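Local structure of gamma-glutamyltranspeptidase (Ggt) (5BPK) at residues Leu37-Asp42 and Pro51-Leu56; Val89-Gly94 and Ile98-Gln103; His3-Asp8 and Ala13-Tyr18. The protein probably hydrolyses gamma-glutamyl compounds such as glutathione, or transfers their gamma-glutamyl group to an acceptor amine, as an Ntn-hydrolase. One frame throughout, in Å; residues are numbered along the deposited sequence.

Contact 1: Leu37-Asp42 and Pro51-Leu56; sequences LNNEMD and PNLYGL. With 4UD ((2S)-amino[(5S)-4,5-dihydro-1,2-oxazol-5-yl]acetic acid), chain O; EDO (1,2-ethanediol), chain Q.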
ATOM      1  N   LEU B  37       4.701   3.442 -15.934  1.00 12.46           N
ATOM      2  CA  LEU B  37       5.802   3.490 -14.967  1.00 12.35           C
ATOM      3  C   LEU B  37       5.357   4.083 -13.631  1.00 12.65           C
ATOM      4  O   LEU B  37       4.536   5.008 -13.571  1.00 13.71           O
ATOM      5  CB  LEU B  37       6.943   4.347 -15.517  1.00 13.02           C
ATOM      6  CG  LEU B  37       7.679   3.715 -16.687  1.00 11.97           C
ATOM      7  CD1 LEU B  37       8.424   4.800 -17.443  1.00 14.67           C
ATOM      8  CD2 LEU B  37       8.615   2.584 -16.214  1.00 15.04           C
ATOM      9  N   ASN B  38       5.927   3.552 -12.562  1.00 10.30           N
ATOM     10  CA  ASN B  38       5.774   4.128 -11.233  1.00 12.28           C
ATOM     11  C   ASN B  38       6.453   5.483 -11.122  1.00 11.60           C
ATOM     12  O   ASN B  38       7.354   5.799 -11.905  1.00 12.71           O
ATOM     13  CB  ASN B  38       6.352   3.181 -10.182  1.00 11.30           C
ATOM     14  CG  ASN B  38       7.860   3.048 -10.285  1.00  8.92           C
ATOM     15  OD1 ASN B  38       8.600   3.860  -9.719  1.00 10.66           O
ATOM     16  ND2 ASN B  38       8.329   2.041 -11.035  1.00 10.52           N
ATOM     17  N   ASN B  39       6.009   6.289 -10.156  1.00 11.37           N
ATOM     18  CA  ASN B  39       6.816   7.425  -9.689  1.00 11.66           C
ATOM     19  C   ASN B  39       7.249   7.207  -8.236  1.00 11.36           C
ATOM     20  O   ASN B  39       7.173   8.103  -7.382  1.00 12.59           O
ATOM     21  CB  ASN B  39       6.163   8.798  -9.976  1.00 11.00           C
ATOM     22  CG  ASN B  39       4.806   9.005  -9.306  1.00 13.59           C
ATOM     23  OD1 ASN B  39       4.213   8.096  -8.742  1.00 13.27           O
ATOM     24  ND2 ASN B  39       4.300  10.233  -9.404  1.00 14.40           N
ATOM     25  N   GLU B  40       7.729   5.992  -7.972  1.00 10.58           N
ATOM     26  CA  GLU B  40       8.132   5.616  -6.620  1.00 11.35           C
ATOM     27  C   GLU B  40       9.378   6.360  -6.134  1.00 12.17           C
ATOM     28  O   GLU B  40       9.653   6.374  -4.931  1.00 11.89           O
ATOM     29  CB  GLU B  40       8.359   4.100  -6.504  1.00 11.09           C
ATOM     30  CG  GLU B  40       7.729   3.462  -5.277  1.00 10.01           C
ATOM     31  CD  GLU B  40       6.211   3.373  -5.399  1.00 10.37           C
ATOM     32  OE1 GLU B  40       5.710   2.734  -6.369  1.00 12.03           O
ATOM     33  OE2 GLU B  40       5.525   3.945  -4.535  1.00 14.00           O
ATOM     34  N   MET B  41      10.136   6.979  -7.035  1.00 12.48           N
ATOM     35  CA  MET B  41      11.311   7.748  -6.580  1.00 13.83           C
ATOM     36  C   MET B  41      10.943   8.904  -5.656  1.00 12.70           C
ATOM     37  O   MET B  41      11.762   9.305  -4.843  1.00 14.17           O
ATOM     38  CB  MET B  41      12.162   8.244  -7.754  1.00 13.34           C
ATOM     39  CG  MET B  41      12.756   7.114  -8.601  1.00 15.03           C
ATOM     40  SD  MET B  41      13.977   6.073  -7.746  1.00 14.28           S
ATOM     41  CE  MET B  41      15.404   7.172  -7.721  1.00 15.21           C
ATOM     42  N   ASP B  42       9.720   9.426  -5.760  1.00 14.33           N
ATOM     43  CA  ASP B  42       9.246  10.483  -4.842  1.00 15.44           C
ATOM     44  C   ASP B  42       9.051  10.012  -3.384  1.00 14.65           C
ATOM     45  O   ASP B  42       8.804  10.823  -2.492  1.00 15.63           O
ATOM     46  CB  ASP B  42       7.939  11.115  -5.348  1.00 14.78           C
ATOM     47  CG  ASP B  42       7.576  12.389  -4.591  1.00 16.42           C
ATOM     48  OD1 ASP B  42       8.321  13.389  -4.731  1.00 17.43           O
ATOM     49  OD2 ASP B  42       6.563  12.385  -3.845  1.00 15.85           O
ATOM     50  N   PRO B  51       9.098  18.161   1.793  1.00 19.16           N
ATOM     51  CA  PRO B  51       7.906  17.315   1.893  1.00 17.86           C
ATOM     52  C   PRO B  51       7.548  16.706   0.547  1.00 17.62           C
ATOM     53  O   PRO B  51       7.570  17.402  -0.467  1.00 18.63           O
ATOM     54  CB  PRO B  51       6.814  18.297   2.336  1.00 19.35           C
ATOM     55  CG  PRO B  51       7.250  19.610   1.779  1.00 21.97           C
ATOM     56  CD  PRO B  51       8.751  19.600   1.821  1.00 19.68           C
ATOM     57  N   ASN B  52       7.192  15.422   0.541  1.00 16.34           N
ATOM     58  CA  ASN B  52       6.809  14.733  -0.696  1.00 16.41           C
ATOM     59  C   ASN B  52       5.299  14.810  -0.934  1.00 16.56           C
ATOM     60  O   ASN B  52       4.611  15.608  -0.293  1.00 17.20           O
ATOM     61  CB  ASN B  52       7.361  13.291  -0.717  1.00 15.54           C
ATOM     62  CG  ASN B  52       6.537  12.289   0.110  1.00 16.35           C
ATOM     63  OD1 ASN B  52       5.674  12.652   0.915  1.00 14.99           O
ATOM     64  ND2 ASN B  52       6.828  11.006  -0.095  1.00 13.54           N
ATOM     65  N   LEU B  53       4.798  13.995  -1.860  1.00 15.61           N
ATOM     66  CA  LEU B  53       3.374  14.000  -2.234  1.00 17.21           C
ATOM     67  C   LEU B  53       2.431  13.832  -1.035  1.00 16.62           C
ATOM     68  O   LEU B  53       1.288  14.284  -1.086  1.00 18.03           O
ATOM     69  CB  LEU B  53       3.089  12.907  -3.273  1.00 17.46           C
ATOM     70  CG  LEU B  53       3.430  13.206  -4.739  1.00 20.16           C
ATOM     71  CD1 LEU B  53       3.256  11.941  -5.590  1.00 24.44           C
ATOM     72  CD2 LEU B  53       2.577  14.340  -5.298  1.00 24.27           C
ATOM     73  N   TYR B  54       2.901  13.175   0.027  1.00 15.36           N
ATOM     74  CA  TYR B  54       2.069  12.937   1.219  1.00 16.77           C
ATOM     75  C   TYR B  54       2.464  13.812   2.415  1.00 15.87           C
ATOM     76  O   TYR B  54       1.983  13.602   3.530  1.00 17.02           O
ATOM     77  CB  TYR B  54       2.078  11.442   1.586  1.00 15.00           C
ATOM     78  CG  TYR B  54       1.832  10.579   0.374  1.00 16.01           C
ATOM     79  CD1 TYR B  54       0.566  10.502  -0.182  1.00 14.53           C
ATOM     80  CD2 TYR B  54       2.870   9.896  -0.255  1.00 14.91           C
ATOM     81  CE1 TYR B  54       0.321   9.743  -1.307  1.00 15.68           C
ATOM     82  CE2 TYR B  54       2.633   9.132  -1.388  1.00 14.45           C
ATOM     83  CZ  TYR B  54       1.351   9.061  -1.909  1.00 17.47           C
ATOM     84  OH  TYR B  54       1.099   8.319  -3.046  1.00 21.30           O
ATOM     85  N   GLY B  55       3.318  14.805   2.172  1.00 16.33           N
ATOM     86  CA  GLY B  55       3.800  15.683   3.240  1.00 16.08           C
ATOM     87  C   GLY B  55       4.781  15.020   4.193  1.00 18.58           C
ATOM     88  O   GLY B  55       5.002  15.495   5.309  1.00 20.78           O
ATOM     89  N   LEU B  56       5.358  13.901   3.769  1.00 16.87           N
ATOM     90  CA  LEU B  56       6.354  13.203   4.567  1.00 16.72           C
ATOM     91  C   LEU B  56       7.736  13.795   4.279  1.00 15.91           C
ATOM     92  O   LEU B  56       8.032  14.221   3.153  1.00 16.44           O
ATOM     93  CB  LEU B  56       6.312  11.702   4.271  1.00 14.76           C
ATOM     94  CG  LEU B  56       5.001  11.003   4.641  1.00 13.71           C
ATOM     95  CD1 LEU B  56       4.937   9.632   3.977  1.00 15.43           C
ATOM     96  CD2 LEU B  56       4.819  10.897   6.157  1.00 13.35           C
TER
HETATM   97  C3  4UD O 701      -0.305   4.125  -2.111  1.00 22.64           C
HETATM   98  C4  4UD O 701       1.863   4.144  -1.630  1.00 18.07           C
HETATM   99  C5  4UD O 701       0.930   4.746  -2.665  1.00 23.69           C
HETATM  100  C6  4UD O 701       3.130   4.956  -1.327  1.00 13.57           C
HETATM  101  C8  4UD O 701       3.945   4.133  -0.355  1.00 13.00           C
HETATM  102  O9  4UD O 701       4.657   3.238  -0.741  1.00 13.76           O
HETATM  103  O10 4UD O 701       3.882   4.384   0.973  1.00 12.30           O
HETATM  104  N7  4UD O 701       3.925   5.151  -2.546  1.00 13.67           N
HETATM  105  O2  4UD O 701       1.103   4.068  -0.426  1.00 24.83           O
HETATM  106  N1  4UD O 701      -0.120   3.784  -0.879  1.00 27.05           N
HETATM  107  C1  EDO Q 703       9.201  10.985   2.670  1.00 30.57           C
HETATM  108  O1  EDO Q 703       9.546   9.673   3.147  1.00 20.02           O
HETATM  109  C2  EDO Q 703      10.172  11.483   1.608  1.00 30.92           C
HETATM  110  O2  EDO Q 703      10.476  12.878   1.802  1.00 31.29           O

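Contact 2: Val89-Gly94 and Ile98-Gln103; sequences VGSPGG and ITTVLQ. With 4UD ((2S)-amino[(5S)-4,5-dihydro-1,2-oxazol-5-yl]acetic acid), chain O.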
ATOM      1  N   VAL B  89      -5.747  -7.436   6.553  1.00 12.43           N
ATOM      2  CA  VAL B  89      -6.096  -6.036   6.387  1.00 11.73           C
ATOM      3  C   VAL B  89      -4.961  -5.221   5.763  1.00 10.97           C
ATOM      4  O   VAL B  89      -3.790  -5.547   5.898  1.00 11.75           O
ATOM      5  CB  VAL B  89      -6.545  -5.445   7.742  1.00 12.53           C
ATOM      6  CG1 VAL B  89      -5.413  -5.484   8.737  1.00 12.70           C
ATOM      7  CG2 VAL B  89      -7.128  -4.047   7.586  1.00 14.95           C
ATOM      8  N   GLY B  90      -5.342  -4.164   5.064  1.00  9.53           N
ATOM      9  CA  GLY B  90      -4.401  -3.230   4.466  1.00  9.32           C
ATOM     10  C   GLY B  90      -5.166  -2.153   3.725  1.00  9.21           C
ATOM     11  O   GLY B  90      -6.398  -2.221   3.620  1.00  9.77           O
ATOM     12  N   SER B  91      -4.436  -1.154   3.231  1.00 10.19           N
ATOM     13  CA  SER B  91      -5.029  -0.014   2.552  1.00  9.98           C
ATOM     14  C   SER B  91      -3.998   0.768   1.770  1.00 11.15           C
ATOM     15  O   SER B  91      -2.813   0.743   2.117  1.00 10.13           O
ATOM     16  CB  SER B  91      -5.635   0.946   3.589  1.00 10.01           C
ATOM     17  OG  SER B  91      -6.297   2.044   2.985  1.00 10.64           O
ATOM     18  N   PRO B  92      -4.445   1.472   0.720  1.00 10.80           N
ATOM     19  CA  PRO B  92      -3.680   2.554   0.144  1.00 11.80           C
ATOM     20  C   PRO B  92      -3.840   3.842   0.939  1.00 11.69           C
ATOM     21  O   PRO B  92      -4.575   3.874   1.925  1.00 11.82           O
ATOM     22  CB  PRO B  92      -4.305   2.695  -1.241  1.00 13.94           C
ATOM     23  CG  PRO B  92      -5.711   2.334  -1.053  1.00 12.32           C
ATOM     24  CD  PRO B  92      -5.678   1.220  -0.051  1.00 10.76           C
ATOM     25  N   GLY B  93      -3.152   4.897   0.517  1.00 11.78           N
ATOM     26  CA  GLY B  93      -3.286   6.203   1.155  1.00 12.75           C
ATOM     27  C   GLY B  93      -1.997   6.909   1.527  1.00 13.40           C
ATOM     28  O   GLY B  93      -2.040   7.904   2.225  1.00 15.47           O
ATOM     29  N   GLY B  94      -0.856   6.405   1.061  1.00 13.59           N
ATOM     30  CA  GLY B  94       0.446   6.976   1.406  1.00 14.79           C
ATOM     31  C   GLY B  94       0.625   7.088   2.908  1.00 13.93           C
ATOM     32  O   GLY B  94       0.504   6.112   3.623  1.00 13.36           O
ATOM     33  N   ILE B  98      -0.924   3.958   7.568  1.00 11.73           N
ATOM     34  CA  ILE B  98      -0.598   3.435   8.887  1.00 10.24           C
ATOM     35  C   ILE B  98      -1.766   3.672   9.822  1.00  8.94           C
ATOM     36  O   ILE B  98      -2.194   2.765  10.559  1.00 10.58           O
ATOM     37  CB  ILE B  98       0.668   4.093   9.463  1.00 10.44           C
ATOM     38  CG1 ILE B  98       1.863   3.805   8.551  1.00 13.28           C
ATOM     39  CG2 ILE B  98       0.924   3.602  10.878  1.00 16.27           C
ATOM     40  CD1 ILE B  98       3.057   4.657   8.837  1.00 13.74           C
ATOM     41  N   THR B  99      -2.316   4.882   9.769  1.00  9.57           N
ATOM     42  CA  THR B  99      -3.392   5.233  10.686  1.00  9.32           C
ATOM     43  C   THR B  99      -4.727   4.570  10.285  1.00  8.57           C
ATOM     44  O   THR B  99      -5.504   4.149  11.150  1.00  9.83           O
ATOM     45  CB  THR B  99      -3.522   6.767  10.812  1.00 11.24           C
ATOM     46  OG1 THR B  99      -3.799   7.344   9.531  1.00 11.53           O
ATOM     47  CG2 THR B  99      -2.227   7.378  11.400  1.00 11.65           C
ATOM     48  N   THR B 100      -4.973   4.429   8.980  1.00  9.04           N
ATOM     49  CA  THR B 100      -6.167   3.730   8.509  1.00  9.96           C
ATOM     50  C   THR B 100      -6.176   2.277   8.998  1.00  8.86           C
ATOM     51  O   THR B 100      -7.169   1.813   9.567  1.00 10.57           O
ATOM     52  CB  THR B 100      -6.267   3.773   6.968  1.00 11.05           C
ATOM     53  OG1 THR B 100      -6.703   5.081   6.564  1.00 11.83           O
ATOM     54  CG2 THR B 100      -7.242   2.736   6.435  1.00 10.93           C
ATOM     55  N   VAL B 101      -5.053   1.583   8.814  1.00  8.79           N
ATOM     56  CA  VAL B 101      -4.992   0.166   9.183  1.00  8.98           C
ATOM     57  C   VAL B 101      -5.123  -0.010  10.715  1.00  9.25           C
ATOM     58  O   VAL B 101      -5.840  -0.888  11.186  1.00 10.81           O
ATOM     59  CB  VAL B 101      -3.714  -0.512   8.613  1.00  9.13           C
ATOM     60  CG1 VAL B 101      -3.540  -1.911   9.175  1.00 12.30           C
ATOM     61  CG2 VAL B 101      -3.774  -0.557   7.069  1.00 10.69           C
ATOM     62  N   LEU B 102      -4.434   0.847  11.474  1.00  9.98           N
ATOM     63  CA  LEU B 102      -4.533   0.880  12.939  1.00 12.59           C
ATOM     64  C   LEU B 102      -5.986   0.965  13.406  1.00 10.26           C
ATOM     65  O   LEU B 102      -6.409   0.248  14.309  1.00 10.47           O
ATOM     66  CB  LEU B 102      -3.736   2.100  13.467  1.00 13.63           C
ATOM     67  CG  LEU B 102      -3.714   2.588  14.918  1.00 19.26           C
ATOM     68  CD1 LEU B 102      -4.983   3.265  15.343  1.00 21.91           C
ATOM     69  CD2 LEU B 102      -3.360   1.447  15.835  1.00 25.18           C
ATOM     70  N   GLN B 103      -6.747   1.852  12.779  1.00  9.53           N
ATOM     71  CA  GLN B 103      -8.110   2.112  13.197  1.00 10.99           C
ATOM     72  C   GLN B 103      -9.013   0.909  12.935  1.00  9.47           C
ATOM     73  O   GLN B 103      -9.822   0.544  13.793  1.00 10.89           O
ATOM     74  CB  GLN B 103      -8.632   3.410  12.553  1.00 11.49           C
ATOM     75  CG  GLN B 103      -8.029   4.641  13.220  1.00 12.81           C
ATOM     76  CD  GLN B 103      -8.303   5.937  12.497  1.00 10.58           C
ATOM     77  OE1 GLN B 103      -9.287   6.637  12.802  1.00 11.19           O
ATOM     78  NE2 GLN B 103      -7.445   6.273  11.519  1.00 11.85           N
TER
HETATM   79  C3  4UD O 701      -0.305   4.125  -2.111  1.00 22.64           C
HETATM   80  C4  4UD O 701       1.863   4.144  -1.630  1.00 18.07           C
HETATM   81  C5  4UD O 701       0.930   4.746  -2.665  1.00 23.69           C
HETATM   82  C6  4UD O 701       3.130   4.956  -1.327  1.00 13.57           C
HETATM   83  C8  4UD O 701       3.945   4.133  -0.355  1.00 13.00           C
HETATM   84  O9  4UD O 701       4.657   3.238  -0.741  1.00 13.76           O
HETATM   85  O10 4UD O 701       3.882   4.384   0.973  1.00 12.30           O
HETATM   86  N7  4UD O 701       3.925   5.151  -2.546  1.00 13.67           N
HETATM   87  O2  4UD O 701       1.103   4.068  -0.426  1.00 24.83           O
HETATM   88  N1  4UD O 701      -0.120   3.784  -0.879  1.00 27.05           N
HETATM   89  O   HOH W   1      -5.467   5.839   4.075  1.00 19.52           O

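Contact 3: His3-Asp8 and Ala13-Tyr18; sequences HYSVAD and AVSVTY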
ATOM      1  N   HIS B   3      -4.877  -2.211  -2.186  1.00  9.75           N
ATOM      2  CA  HIS B   3      -4.653  -3.329  -1.284  1.00  9.93           C
ATOM      3  C   HIS B   3      -5.628  -4.462  -1.586  1.00  8.93           C
ATOM      4  O   HIS B   3      -6.813  -4.219  -1.819  1.00  9.46           O
ATOM      5  CB  HIS B   3      -4.829  -2.932   0.191  1.00 10.73           C
ATOM      6  CG  HIS B   3      -4.556  -4.071   1.109  1.00 10.11           C
ATOM      7  ND1 HIS B   3      -3.275  -4.459   1.413  1.00  9.49           N
ATOM      8  CD2 HIS B   3      -5.375  -4.998   1.661  1.00  9.50           C
ATOM      9  CE1 HIS B   3      -3.315  -5.561   2.139  1.00  9.95           C
ATOM     10  NE2 HIS B   3      -4.580  -5.902   2.311  1.00 10.34           N
ATOM     11  N   TYR B   4      -5.142  -5.698  -1.545  1.00  7.61           N
ATOM     12  CA  TYR B   4      -6.038  -6.846  -1.579  1.00  8.93           C
ATOM     13  C   TYR B   4      -5.670  -7.914  -0.547  1.00  9.94           C
ATOM     14  O   TYR B   4      -4.528  -8.026  -0.144  1.00 10.08           O
ATOM     15  CB  TYR B   4      -6.142  -7.389  -2.998  1.00 10.18           C
ATOM     16  CG  TYR B   4      -4.883  -7.901  -3.670  1.00  9.92           C
ATOM     17  CD1 TYR B   4      -4.085  -7.063  -4.466  1.00  8.92           C
ATOM     18  CD2 TYR B   4      -4.535  -9.241  -3.583  1.00 10.10           C
ATOM     19  CE1 TYR B   4      -2.947  -7.554  -5.116  1.00  9.46           C
ATOM     20  CE2 TYR B   4      -3.397  -9.745  -4.228  1.00  9.74           C
ATOM     21  CZ  TYR B   4      -2.623  -8.910  -5.009  1.00 10.17           C
ATOM     22  OH  TYR B   4      -1.521  -9.435  -5.650  1.00 10.52           O
ATOM     23  N   SER B   5      -6.685  -8.666  -0.123  1.00  9.15           N
ATOM     24  CA  SER B   5      -6.607  -9.578   0.992  1.00 10.25           C
ATOM     25  C   SER B   5      -7.210 -10.914   0.580  1.00  8.80           C
ATOM     26  O   SER B   5      -8.300 -10.948  -0.015  1.00  9.94           O
ATOM     27  CB  SER B   5      -7.380  -9.013   2.189  1.00 11.09           C
ATOM     28  OG  SER B   5      -6.768  -7.830   2.714  1.00 10.59           O
ATOM     29  N   VAL B   6      -6.528 -12.002   0.937  1.00  9.61           N
ATOM     30  CA  VAL B   6      -6.977 -13.342   0.592  1.00 10.59           C
ATOM     31  C   VAL B   6      -6.805 -14.273   1.790  1.00 10.69           C
ATOM     32  O   VAL B   6      -5.780 -14.241   2.462  1.00 11.01           O
ATOM     33  CB  VAL B   6      -6.187 -13.952  -0.611  1.00 11.44           C
ATOM     34  CG1 VAL B   6      -6.852 -15.240  -1.085  1.00 12.37           C
ATOM     35  CG2 VAL B   6      -6.048 -12.943  -1.776  1.00 10.89           C
ATOM     36  N   ALA B   7      -7.800 -15.116   2.030  1.00 11.72           N
ATOM     37  CA  ALA B   7      -7.686 -16.175   3.035  1.00  9.51           C
ATOM     38  C   ALA B   7      -8.373 -17.422   2.507  1.00 11.17           C
ATOM     39  O   ALA B   7      -9.501 -17.327   1.997  1.00 11.68           O
ATOM     40  CB  ALA B   7      -8.293 -15.735   4.358  1.00 11.45           C
ATOM     41  N   ASP B   8      -7.684 -18.566   2.598  1.00 12.29           N
ATOM     42  CA  ASP B   8      -8.194 -19.830   2.064  1.00 11.92           C
ATOM     43  C   ASP B   8      -8.674 -20.786   3.168  1.00 12.20           C
ATOM     44  O   ASP B   8      -8.598 -20.470   4.354  1.00 12.78           O
ATOM     45  CB  ASP B   8      -7.190 -20.490   1.097  1.00 11.58           C
ATOM     46  CG  ASP B   8      -5.923 -20.992   1.768  1.00 12.76           C
ATOM     47  OD1 ASP B   8      -5.933 -21.337   2.971  1.00 12.57           O
ATOM     48  OD2 ASP B   8      -4.901 -21.065   1.053  1.00 12.58           O
ATOM     49  N   ALA B  13      -3.083 -17.113   4.518  1.00 11.99           N
ATOM     50  CA  ALA B  13      -3.587 -15.771   4.264  1.00 11.67           C
ATOM     51  C   ALA B  13      -2.486 -14.925   3.647  1.00 11.42           C
ATOM     52  O   ALA B  13      -1.307 -15.067   4.003  1.00 11.34           O
ATOM     53  CB  ALA B  13      -4.099 -15.124   5.541  1.00 12.29           C
ATOM     54  N   VAL B  14      -2.885 -14.057   2.718  1.00 10.58           N
ATOM     55  CA  VAL B  14      -1.970 -13.234   1.947  1.00 11.25           C
ATOM     56  C   VAL B  14      -2.563 -11.827   1.908  1.00 10.01           C
ATOM     57  O   VAL B  14      -3.716 -11.635   1.504  1.00 10.62           O
ATOM     58  CB  VAL B  14      -1.812 -13.770   0.505  1.00 11.08           C
ATOM     59  CG1 VAL B  14      -0.826 -12.928  -0.275  1.00 11.13           C
ATOM     60  CG2 VAL B  14      -1.368 -15.237   0.513  1.00 13.76           C
ATOM     61  N   SER B  15      -1.766 -10.854   2.328  1.00  9.41           N
ATOM     62  CA  SER B  15      -2.171  -9.463   2.381  1.00  9.39           C
ATOM     63  C   SER B  15      -1.185  -8.689   1.509  1.00  9.75           C
ATOM     64  O   SER B  15       0.013  -8.670   1.798  1.00  9.86           O
ATOM     65  CB  SER B  15      -2.139  -8.992   3.827  1.00 10.48           C
ATOM     66  OG  SER B  15      -2.794  -7.756   3.977  1.00 12.51           O
ATOM     67  N   VAL B  16      -1.681  -8.126   0.403  1.00  9.50           N
ATOM     68  CA  VAL B  16      -0.824  -7.508  -0.607  1.00  9.19           C
ATOM     69  C   VAL B  16      -1.198  -6.042  -0.806  1.00  8.37           C
ATOM     70  O   VAL B  16      -2.353  -5.737  -1.126  1.00  8.84           O
ATOM     71  CB  VAL B  16      -0.947  -8.201  -1.973  1.00  8.80           C
ATOM     72  CG1 VAL B  16      -0.000  -7.525  -2.989  1.00 10.80           C
ATOM     73  CG2 VAL B  16      -0.684  -9.714  -1.860  1.00 12.93           C
ATOM     74  N   THR B  17      -0.241  -5.145  -0.585  1.00  8.36           N
ATOM     75  CA  THR B  17      -0.388  -3.754  -0.998  1.00  8.83           C
ATOM     76  C   THR B  17       0.641  -3.487  -2.078  1.00  8.99           C
ATOM     77  O   THR B  17       1.856  -3.752  -1.908  1.00 10.06           O
ATOM     78  CB  THR B  17      -0.206  -2.741   0.154  1.00  8.53           C
ATOM     79  OG1 THR B  17      -0.844  -3.208   1.348  1.00  9.76           O
ATOM     80  CG2 THR B  17      -0.800  -1.372  -0.233  1.00  9.85           C
ATOM     81  N   TYR B  18       0.178  -2.984  -3.213  1.00  8.52           N
ATOM     82  CA  TYR B  18       1.111  -2.674  -4.295  1.00  9.41           C
ATOM     83  C   TYR B  18       0.634  -1.475  -5.101  1.00  8.75           C
ATOM     84  O   TYR B  18      -0.498  -0.987  -4.911  1.00  9.55           O
ATOM     85  CB  TYR B  18       1.425  -3.933  -5.129  1.00 10.16           C
ATOM     86  CG  TYR B  18       0.474  -4.304  -6.268  1.00  9.48           C
ATOM     87  CD1 TYR B  18      -0.900  -4.076  -6.192  1.00  9.56           C
ATOM     88  CD2 TYR B  18       0.959  -4.939  -7.402  1.00  9.11           C
ATOM     89  CE1 TYR B  18      -1.749  -4.417  -7.243  1.00 11.09           C
ATOM     90  CE2 TYR B  18       0.114  -5.285  -8.463  1.00 10.08           C
ATOM     91  CZ  TYR B  18      -1.232  -5.017  -8.376  1.00 10.65           C
ATOM     92  OH  TYR B  18      -2.076  -5.341  -9.416  1.00 12.12           O
TER

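Contact 1: Leu37-Asp42 and Pro51-Leu56
Asp42 binds Asn52 and Leu53 and so ties a type I beta turn, Asn52 to Gly55, to a short 3-10 segment that starts at Glu40. Two hydrogen bonds do this, both accepted by Asp42. Asn52 ND2 donates to Asp42 O over 3.1 Å; the oxygen lies in the plane of the amide, whereas the donor is tilted 29° from the carbonyl plane. Leu53 N donates to Asp42 OD2, also over 3.1 Å, and uses the syn lone pair, on the side of OD1. With CG of Asp42 anti to its own nitrogen (chi1 -168°), the carboxylate extends to the start of the turn, its plane only 21° from that of the Asn52 amide. Ser127 of the partner chain bonds OD1, so both carboxylate oxygens are engaged.

The turn, closed by Gly55 N to Asn52 O, is reinforced by Asn52 OD1, which accepts from Tyr54 N, an Asx turn, and from Leu56 N. These donors come from opposite faces of the carbonyl plane, off its lone pairs, and restrain the amide's rotation, with ND2 turned to Asp42. Leu53 adds van der Waals contact with polar groups: its CG lies 3.4 Å from Asp42 OD2, and its CD1 4.3 Å from Asn39 ND2, which is bonded to Glu128 O of the partner chain.

Both segments also reach the bound acivicin-like amino acid. Its amine N7 makes a weak hydrogen bond of 2.8 Å to Glu40 OE2, which also forms a salt bridge to Arg103 of the partner chain. From the turn, Tyr54 OH, itself bonded to Asn21, ends 3.6 Å from C5 in the ligand's dihydro-oxazole ring.

Contact 2: Val89-Gly94 and Ile98-Gln103
Val101 lies against the extended backbone of Val89-Ser91, its two methyls serving different neighbours. CG2, beside the backbone N of Val101, rests 3.8 Å from Gly90 CA and 3.9 Å from Ser91 N, so the helix packs on main-chain atoms at this point. CG1 of Val101, anti to the same N (chi1 171°), meets Val89 CG1 at 4.1 Å where the two valines cross obliquely.

Ser91 is the second point of contact. Its CB and OG sit against Thr100 CG2, OG at 3.6 Å, so the hydroxyl meets a methyl rather than a polar partner on the helix. OG instead donates to Pro92 O over 2.7 Å, in the carbonyl plane and on a lone pair, and is also bonded to Asp163 N. A water makes the polar link between the segments: it donates to Pro92 O and is hydrogen-bonded to Thr100 OG1 at 2.9 Å.

Beyond, the Pro92-Gly94 loop lines the inhibitor site, where Gly94 N makes a weak 3.4 Å bond to ligand O2. Since no direct hydrogen bond joins the two segments, loop and helix 96-109 are held by buried van der Waals contact, much of it from methyl groups, with one water bridging Pro92 O and Thr100 OG1.

Contact 3: His3-Asp8 and Ala13-Tyr18
His3 and Thr17 face each other across an antiparallel pair of strands whose axes lie 4.7 Å apart. His3 ND1 and Thr17 OG1 are hydrogen-bonded at 2.7 Å, with Thr17 at the edge of the imidazole and the two side chains crossing at about a right angle. At the other ring nitrogen, His3 NE2 donates to Ser5 OG over 2.9 Å, close to the ring plane. Anchored through both nitrogens, the ring cannot easily turn; CG anti to the backbone N of His3 (chi1 -178°) swings it toward Ser5, with ND1 turned to Thr17 and Val16 O under one face. Ser5 OG has a further partner in Asn165 O, and Ser15 OG, also at the imidazole edge, is weakly bonded to Val89 O and Thr77 N.

Across the hairpin the main chain pairs in two hydrogen-bonded rings; residues of both strands also pair with a strand of the partner chain. Tyr4 N and O bond Val16 O and N, and Val6 N and O bond Val14 O and N, all at 2.8 to 2.9 Å; the Val16 N to Tyr4 O bond is nearly straight, 175° at the hydrogen. In the non-hydrogen-bonded pairs, CA-H groups approach carbonyls instead, as Ala13 CA does Val6 O at 3.2 Å.

On the face bearing Tyr4 and Val16, the tyrosine ring lies flat over the valine: Val16 CB is 3.7 Å from the ring centroid, a CH-pi contact. The edge of Tyr4 points toward the face of Tyr18 in an offset edge-to-face pair, planes 86° apart. Tyr4 OH bonds weakly to Ala65 O of the partner chain, and Tyr18 OH bonds its Gly69 O. This is a regular beta hairpin, whose sheet runs on into the partner chain, consistent with the N-terminal strands of an Ntn-hydrolase core.

In the fold
Along the chain the order is contact 3, contact 1, contact 2. The hairpin of contact 3 leads away from the N-terminal Thr1 at the inhibitor site; contact 1 follows in the long loop region before strand 77-81, and contact 2 joins the end of strand 84-89 to helix 96-109. Contacts 2 and 3 have centres about 13 Å apart and touch, His3 packing against Gly90. Contacts 1 and 2, about 17 Å apart, meet through Tyr54 and Gly94. Contacts 1 and 3 are about 24 Å apart and do not touch. Contacts 1 and 2 thus supply walls of the inhibitor pocket, while the Thr17 side chain of contact 3 lies about 5 Å from the ligand.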